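Local coordinates for Dps family protein (Staphylococcus aureus subsp. aureus, PDB 2D5K) that probably stores iron in a hollow twelve-subunit shell and, as Dps proteins do, may help to compact the nucleoid and protect DNA from oxidative damage, at residues Ser3-Leu12 with Asn119-Phe129. Sequence-based numbering, arbitrary orientation.
Sequences SNQQDVVKEL and NAGDDVSEDMF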
loop_
_atom_site.group_PDB
_atom_site.type_symbol
_atom_site.label_atom_id
_atom_site.label_comp_id
_atom_site.label_asym_id
_atom_site.label_seq_id
_atom_site.Cartn_x
_atom_site.Cartn_y
_atom_site.Cartn_z
ATOM N N SER B 3 3.627 -46.574 10.917
ATOM C CA SER B 3 2.991 -45.924 9.778
ATOM C C SER B 3 4.016 -45.604 8.694
ATOM O O SER B 3 5.193 -45.381 8.985
ATOM C CB SER B 3 2.310 -44.629 10.230
ATOM O OG SER B 3 1.385 -44.873 11.277
ATOM N N ASN B 4 3.570 -45.588 7.442
ATOM C CA ASN B 4 4.454 -45.274 6.326
ATOM C C ASN B 4 3.906 -44.071 5.568
ATOM O O ASN B 4 2.849 -43.542 5.914
ATOM C CB ASN B 4 4.588 -46.467 5.377
ATOM C CG ASN B 4 3.250 -46.979 4.893
ATOM O OD1 ASN B 4 2.384 -46.205 4.487
ATOM N ND2 ASN B 4 3.076 -48.296 4.924
ATOM N N GLN B 5 4.625 -43.648 4.534
ATOM C CA GLN B 5 4.221 -42.491 3.744
ATOM C C GLN B 5 2.809 -42.635 3.190
ATOM O O GLN B 5 2.032 -41.679 3.188
ATOM C CB GLN B 5 5.199 -42.269 2.589
ATOM C CG GLN B 5 4.954 -40.972 1.839
ATOM C CD GLN B 5 5.212 -39.755 2.703
ATOM O OE1 GLN B 5 6.357 -39.350 2.898
ATOM N NE2 GLN B 5 4.146 -39.174 3.242
ATOM N N GLN B 6 2.484 -43.835 2.718
ATOM C CA GLN B 6 1.168 -44.113 2.158
ATOM C C GLN B 6 0.067 -43.826 3.176
ATOM O O GLN B 6 -0.991 -43.300 2.825
ATOM C CB GLN B 6 1.089 -45.575 1.704
ATOM C CG GLN B 6 2.036 -45.934 0.558
ATOM C CD GLN B 6 3.506 -45.725 0.903
ATOM O OE1 GLN B 6 4.032 -46.332 1.837
ATOM N NE2 GLN B 6 4.172 -44.859 0.145
ATOM N N ASP B 7 0.315 -44.182 4.432
ATOM C CA ASP B 7 -0.657 -43.948 5.493
ATOM C C ASP B 7 -0.880 -42.452 5.665
ATOM O O ASP B 7 -1.998 -42.008 5.930
ATOM C CB ASP B 7 -0.172 -44.532 6.826
ATOM C CG ASP B 7 -0.081 -46.046 6.806
ATOM O OD1 ASP B 7 -0.986 -46.688 6.238
ATOM O OD2 ASP B 7 0.890 -46.591 7.374
ATOM N N VAL B 8 0.191 -41.676 5.524
ATOM C CA VAL B 8 0.095 -40.228 5.669
ATOM C C VAL B 8 -0.691 -39.626 4.508
ATOM O O VAL B 8 -1.507 -38.726 4.705
ATOM C CB VAL B 8 1.495 -39.580 5.738
ATOM C CG1 VAL B 8 1.369 -38.080 5.970
ATOM C CG2 VAL B 8 2.299 -40.214 6.869
ATOM N N VAL B 9 -0.451 -40.121 3.297
ATOM C CA VAL B 9 -1.175 -39.617 2.133
ATOM C C VAL B 9 -2.673 -39.823 2.339
ATOM O O VAL B 9 -3.485 -38.975 1.971
ATOM C CB VAL B 9 -0.728 -40.334 0.843
ATOM C CG1 VAL B 9 -1.654 -39.963 -0.315
ATOM C CG2 VAL B 9 0.699 -39.936 0.509
ATOM N N LYS B 10 -3.031 -40.954 2.936
ATOM C CA LYS B 10 -4.425 -41.275 3.214
ATOM C C LYS B 10 -5.008 -40.213 4.152
ATOM O O LYS B 10 -6.142 -39.763 3.970
ATOM C CB LYS B 10 -4.508 -42.663 3.858
ATOM C CG LYS B 10 -5.911 -43.210 4.061
ATOM C CD LYS B 10 -6.616 -42.559 5.238
ATOM C CE LYS B 10 -7.863 -43.339 5.614
ATOM N NZ LYS B 10 -7.522 -44.749 5.954
ATOM N N GLU B 11 -4.228 -39.821 5.157
ATOM C CA GLU B 11 -4.663 -38.804 6.111
ATOM C C GLU B 11 -4.773 -37.440 5.431
ATOM O O GLU B 11 -5.683 -36.663 5.727
ATOM C CB GLU B 11 -3.681 -38.707 7.284
ATOM C CG GLU B 11 -3.661 -39.927 8.195
ATOM C CD GLU B 11 -5.038 -40.273 8.731
ATOM O OE1 GLU B 11 -5.777 -39.345 9.124
ATOM O OE2 GLU B 11 -5.376 -41.478 8.767
ATOM N N LEU B 12 -3.836 -37.146 4.534
ATOM C CA LEU B 12 -3.846 -35.876 3.818
ATOM C C LEU B 12 -5.071 -35.784 2.909
ATOM O O LEU B 12 -5.758 -34.758 2.884
ATOM C CB LEU B 12 -2.558 -35.716 2.993
ATOM C CG LEU B 12 -1.286 -35.411 3.797
ATOM C CD1 LEU B 12 -0.046 -35.673 2.945
ATOM C CD2 LEU B 12 -1.318 -33.958 4.267
ATOM N N ASN B 119 4.932 -40.690 13.332
ATOM C CA ASN B 119 5.426 -42.062 13.375
ATOM C C ASN B 119 6.038 -42.495 12.047
ATOM O O ASN B 119 6.962 -43.310 12.015
ATOM C CB ASN B 119 4.292 -43.016 13.762
ATOM C CG ASN B 119 3.868 -42.861 15.214
ATOM O OD1 ASN B 119 2.885 -43.459 15.654
ATOM N ND2 ASN B 119 4.616 -42.060 15.968
ATOM N N ALA B 120 5.521 -41.943 10.953
ATOM C CA ALA B 120 6.004 -42.269 9.619
ATOM C C ALA B 120 7.235 -41.445 9.258
ATOM O O ALA B 120 7.884 -41.690 8.241
ATOM C CB ALA B 120 4.899 -42.028 8.599
ATOM N N GLY B 121 7.554 -40.470 10.099
ATOM C CA GLY B 121 8.706 -39.629 9.842
ATOM C C GLY B 121 8.402 -38.504 8.868
ATOM O O GLY B 121 9.319 -37.865 8.353
ATOM N N ASP B 122 7.120 -38.269 8.597
ATOM C CA ASP B 122 6.731 -37.192 7.691
ATOM C C ASP B 122 6.432 -35.998 8.578
ATOM O O ASP B 122 5.281 -35.715 8.909
ATOM C CB ASP B 122 5.484 -37.563 6.889
ATOM C CG ASP B 122 5.164 -36.539 5.815
ATOM O OD1 ASP B 122 5.679 -35.401 5.906
ATOM O OD2 ASP B 122 4.394 -36.863 4.889
ATOM N N ASP B 123 7.488 -35.297 8.963
ATOM C CA ASP B 123 7.356 -34.158 9.852
ATOM C C ASP B 123 6.768 -32.925 9.183
ATOM O O ASP B 123 6.252 -32.037 9.861
ATOM C CB ASP B 123 8.721 -33.869 10.471
ATOM C CG ASP B 123 9.327 -35.113 11.101
ATOM O OD1 ASP B 123 8.674 -35.695 11.989
ATOM O OD2 ASP B 123 10.437 -35.520 10.700
ATOM N N VAL B 124 6.839 -32.874 7.858
ATOM C CA VAL B 124 6.274 -31.747 7.123
ATOM C C VAL B 124 4.748 -31.860 7.158
ATOM O O VAL B 124 4.053 -30.899 7.486
ATOM C CB VAL B 124 6.753 -31.730 5.656
ATOM C CG1 VAL B 124 5.928 -30.734 4.840
ATOM C CG2 VAL B 124 8.229 -31.342 5.604
ATOM N N SER B 125 4.229 -33.036 6.823
ATOM C CA SER B 125 2.781 -33.237 6.840
ATOM C C SER B 125 2.275 -33.085 8.265
ATOM O O SER B 125 1.193 -32.547 8.497
ATOM C CB SER B 125 2.420 -34.624 6.302
ATOM O OG SER B 125 2.735 -34.723 4.921
ATOM N N GLU B 126 3.067 -33.557 9.221
ATOM C CA GLU B 126 2.686 -33.454 10.621
ATOM C C GLU B 126 2.489 -31.984 10.974
ATOM O O GLU B 126 1.495 -31.612 11.597
ATOM C CB GLU B 126 3.770 -34.063 11.516
ATOM C CG GLU B 126 3.454 -33.969 13.002
ATOM C CD GLU B 126 4.559 -34.530 13.876
ATOM O OE1 GLU B 126 5.640 -34.858 13.341
ATOM O OE2 GLU B 126 4.351 -34.635 15.100
ATOM N N ASP B 127 3.440 -31.152 10.558
ATOM C CA ASP B 127 3.386 -29.719 10.829
ATOM C C ASP B 127 2.161 -29.075 10.186
ATOM O O ASP B 127 1.538 -28.186 10.772
ATOM C CB ASP B 127 4.665 -29.047 10.317
ATOM C CG ASP B 127 4.729 -27.573 10.660
ATOM O OD1 ASP B 127 4.628 -27.234 11.858
ATOM O OD2 ASP B 127 4.885 -26.753 9.729
ATOM N N MET B 128 1.816 -29.520 8.982
ATOM C CA MET B 128 0.650 -28.981 8.291
ATOM C C MET B 128 -0.629 -29.334 9.037
ATOM O O MET B 128 -1.538 -28.509 9.147
ATOM C CB MET B 128 0.592 -29.505 6.859
ATOM C CG MET B 128 1.658 -28.886 5.974
ATOM S SD MET B 128 1.544 -29.452 4.279
ATOM C CE MET B 128 2.975 -28.609 3.547
ATOM N N PHE B 129 -0.703 -30.560 9.548
ATOM C CA PHE B 129 -1.879 -30.973 10.302
ATOM C C PHE B 129 -1.983 -30.145 11.578
ATOM O O PHE B 129 -3.078 -29.779 11.997
ATOM C CB PHE B 129 -1.800 -32.458 10.666
ATOM C CG PHE B 129 -1.995 -33.385 9.500
ATOM C CD1 PHE B 129 -3.036 -33.181 8.596
ATOM C CD2 PHE B 129 -1.167 -34.490 9.328
ATOM C CE1 PHE B 129 -3.251 -34.068 7.538
ATOM C CE2 PHE B 129 -1.376 -35.380 8.274
ATOM C CZ PHE B 129 -2.421 -35.167 7.380
#
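Helix 5-12 and helix 123-129 start side by side and run nearly parallel, 23° between their directions and 10.9 Å between axes at closest approach. The hydrogen bond that links the two segments runs from Gln5 NE2 to Asp122 OD2, 2.8 Å long and almost straight. CG of Gln5 stands anti to the backbone N (chi1 -172°) and the chain then bends at chi2, which brings the amide over to the carboxylate. The oxygen lies in the amide plane, but the amide and carboxylate planes are 79° apart. Ser125 OG donates to Asp122 OD2 at 2.7 Å, from the opposite face of the carboxylate to Gln5. Asp122, at the N-cap of helix 123-129, also accepts at OD1 from Ser125 N, 2.9 Å away. Arg62 of helix 38-65 forms a salt bridge with OD1 and would help to balance the charge of this buried acid. The start of helix 5-12 has a cap of its own: Asn4 and Asp7 form a capping box. The site lies at one end of the ferritin-like four-helix bundle, where the first helix meets the tight turn between the last two. Gly121 closes helix 92-120 there in a Schellman motif. Val8 lies beside the Asp122 carboxylate. Val8 CG2 meets Ala120 CB at 3.6 Å, while CG1 packs on Ser125 CB. Ala120 CA also makes a CA-H...O contact with Ser3 O, 3.3 Å away. One turn further along, Leu12 crosses Phe129 at about a right angle, with Leu12 CD2 3.5 Å from Phe129 CZ. Leu12 N lies at the ring edge, in its plane. Glu11 offers CB to the same end of the ring, and Leu110 of helix 92-120 also packs against Phe129.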